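Local coordinates for A1 protein (Enterobacteria phage Qbeta, PDB 3RLK), which forms part of the phage particle as a read-through form of the coat protein, its extension folding into a beta-barrel domain with a polyproline helix, at residues Q108-R111 against D112-Y115. Sequence-based numbering, arbitrary orientation.
Sequences QAMR and DQKY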
ATOM      1  N   GLN A 108      10.598   8.907  -7.466  1.00 18.96           N
ATOM      2  CA  GLN A 108      11.465   7.962  -6.857  1.00 19.65           C
ATOM      3  C   GLN A 108      10.846   6.559  -6.692  1.00 17.45           C
ATOM      4  O   GLN A 108      11.449   5.535  -7.045  1.00 17.26           O
ATOM      5  CB  GLN A 108      11.862   8.534  -5.495  1.00 20.24           C
ATOM      6  CG  GLN A 108      12.929   7.729  -4.846  1.00 26.06           C
ATOM      7  CD  GLN A 108      14.190   7.758  -5.635  1.00 29.52           C
ATOM      8  OE1 GLN A 108      14.809   8.816  -5.805  1.00 30.78           O
ATOM      9  NE2 GLN A 108      14.604   6.602  -6.113  1.00 31.26           N
ATOM     10  N   ALA A 109       9.660   6.503  -6.103  1.00 15.33           N
ATOM     11  CA  ALA A 109       9.027   5.202  -5.888  1.00 11.56           C
ATOM     12  C   ALA A 109       8.701   4.539  -7.243  1.00 13.11           C
ATOM     13  O   ALA A 109       8.902   3.325  -7.417  1.00 12.71           O
ATOM     14  CB  ALA A 109       7.792   5.365  -5.033  1.00 13.44           C
ATOM     15  N   MET A 110       8.275   5.345  -8.180  1.00 11.00           N
ATOM     16  CA  MET A 110       8.027   4.837  -9.551  1.00 12.71           C
ATOM     17  C   MET A 110       9.274   4.255 -10.241  1.00 13.75           C
ATOM     18  O   MET A 110       9.173   3.230 -10.913  1.00 14.45           O
ATOM     19  CB  MET A 110       7.382   5.897 -10.434  1.00 13.28           C
ATOM     20  CG  MET A 110       5.934   6.293 -10.155  1.00 17.54           C
ATOM     21  SD  MET A 110       4.785   4.926 -10.410  1.00 25.71           S
ATOM     22  CE  MET A 110       5.524   4.045 -11.740  1.00 14.33           C
ATOM     23  N   ARG A 111      10.424   4.930 -10.103  1.00 15.10           N
ATOM     24  CA  ARG A 111      11.686   4.425 -10.682  1.00 16.07           C
ATOM     25  C   ARG A 111      12.084   3.074 -10.081  1.00 17.01           C
ATOM     26  O   ARG A 111      12.537   2.149 -10.803  1.00 15.81           O
ATOM     27  CB  ARG A 111      12.863   5.441 -10.518  1.00 16.58           C
ATOM     28  CG  ARG A 111      12.706   6.804 -11.258  1.00 18.70           C
ATOM     29  CD  ARG A 111      14.007   7.658 -11.223  1.00 23.28           C
ATOM     30  NE  ARG A 111      13.769   9.045 -11.672  1.00 21.66           N
ATOM     31  CZ  ARG A 111      14.741   9.974 -11.740  1.00 25.87           C
ATOM     32  NH1 ARG A 111      15.988   9.635 -11.400  1.00 28.16           N
ATOM     33  NH2 ARG A 111      14.480  11.228 -12.141  1.00 23.61           N
ATOM     34  N   ASP A 112      11.931   2.955  -8.759  1.00 15.42           N
ATOM     35  CA  ASP A 112      12.431   1.764  -8.041  1.00 15.99           C
ATOM     36  C   ASP A 112      11.594   0.502  -8.176  1.00 15.18           C
ATOM     37  O   ASP A 112      12.121  -0.581  -8.274  1.00 14.82           O
ATOM     38  CB  ASP A 112      12.629   2.132  -6.573  1.00 15.80           C
ATOM     39  CG  ASP A 112      13.753   3.129  -6.385  1.00 20.63           C
ATOM     40  OD1 ASP A 112      14.466   3.369  -7.398  1.00 25.03           O
ATOM     41  OD2 ASP A 112      13.974   3.653  -5.252  1.00 21.98           O
ATOM     42  N   GLN A 113      10.283   0.665  -8.184  1.00 15.10           N
ATOM     43  CA  GLN A 113       9.328  -0.447  -8.080  1.00 14.89           C
ATOM     44  C   GLN A 113       9.664  -1.456  -6.989  1.00 14.13           C
ATOM     45  O   GLN A 113       9.589  -2.664  -7.214  1.00 15.48           O
ATOM     46  CB  GLN A 113       9.149  -1.156  -9.423  1.00 16.46           C
ATOM     47  CG  GLN A 113       8.590  -0.252 -10.579  1.00 16.07           C
ATOM     48  CD  GLN A 113       7.189   0.181 -10.395  1.00 13.49           C
ATOM     49  OE1 GLN A 113       6.843   1.348 -10.550  1.00 20.03           O
ATOM     50  NE2 GLN A 113       6.344  -0.759 -10.120  1.00 11.74           N
ATOM     51  N   LYS A 114      10.039  -0.968  -5.816  1.00 12.84           N
ATOM     52  CA  LYS A 114      10.138  -1.817  -4.606  1.00 13.25           C
ATOM     53  C   LYS A 114       8.739  -2.333  -4.280  1.00 13.39           C
ATOM     54  O   LYS A 114       8.625  -3.464  -3.816  1.00 14.92           O
ATOM     55  CB  LYS A 114      10.655  -0.996  -3.425  1.00 10.59           C
ATOM     56  CG  LYS A 114      12.153  -0.574  -3.619  1.00 15.92           C
ATOM     57  CD  LYS A 114      12.492   0.412  -2.540  1.00 16.33           C
ATOM     58  CE  LYS A 114      13.996   0.711  -2.645  1.00 22.13           C
ATOM     59  NZ  LYS A 114      14.231   1.982  -1.871  1.00 20.27           N
ATOM     60  N   TYR A 115       7.691  -1.542  -4.557  1.00 12.52           N
ATOM     61  CA  TYR A 115       6.312  -2.067  -4.631  1.00 12.65           C
ATOM     62  C   TYR A 115       5.854  -1.878  -6.075  1.00 13.10           C
ATOM     63  O   TYR A 115       6.423  -1.046  -6.770  1.00 12.62           O
ATOM     64  CB  TYR A 115       5.366  -1.244  -3.699  1.00 10.91           C
ATOM     65  CG  TYR A 115       5.610  -1.588  -2.250  1.00 11.16           C
ATOM     66  CD1 TYR A 115       4.884  -2.626  -1.619  1.00  7.19           C
ATOM     67  CD2 TYR A 115       6.580  -0.890  -1.508  1.00 13.45           C
ATOM     68  CE1 TYR A 115       5.147  -2.977  -0.279  1.00 13.36           C
ATOM     69  CE2 TYR A 115       6.854  -1.248  -0.148  1.00 11.57           C
ATOM     70  CZ  TYR A 115       6.077  -2.263   0.450  1.00 11.97           C
ATOM     71  OH  TYR A 115       6.305  -2.597   1.775  1.00 13.34           O
TER
HETATM   72  O   HOH W   1       8.846   1.609  -5.109  1.00 16.20           O
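With CG of Q108 trans to the backbone N (chi1 -171°), the bend at chi2 carries the amide of Q108 forward, one turn toward the C-terminal end of the helix, to D112, whose carboxylate, beside its own backbone N (chi1 -67°), leans back over the preceding turn. The two side chains meet one helical turn apart: NE2 of Q108 donates to OD2 of D112 at 3.1 Å. The bond is moderately bent, and OD2 is met from above the carboxylate plane, the two flat groups being turned 50° against each other. OD2 also has a long salt bridge, 3.8 Å to NZ of K114, and that ammonium group is hydrogen-bonded to the carbonyl of T174.

Beneath this side-chain link runs the last of the helical backbone pairing. D112 N donates to Q108 O at 3.1 Å, and Q113 N reaches A109 O at the same 3.1 Å. Q113 then takes positive phi, the first residue to leave helical conformation, and ends helix 107-112. A water continues the pattern past this point, donating to A109 O at 2.9 Å and weakly accepting from K114 N, so that A109 O serves two donors.

On another side of the helix, M110 and Q113 lie side by side and point the same way, CG of Q113 3.5 Å from the carbonyl O of M110. A109 and M110 pack on I117 of strand 117-121, seating the short helix against the barrel, while Y115 carries the chain inward and hydrogen-bonds through OH to the C181 carbonyl.

A carboxylate at the C-terminal end of the helix would be expected to meet the helix dipole unfavourably; the N-H of the Q108 amide and the nearby ammonium group of K114 probably offset part of that cost.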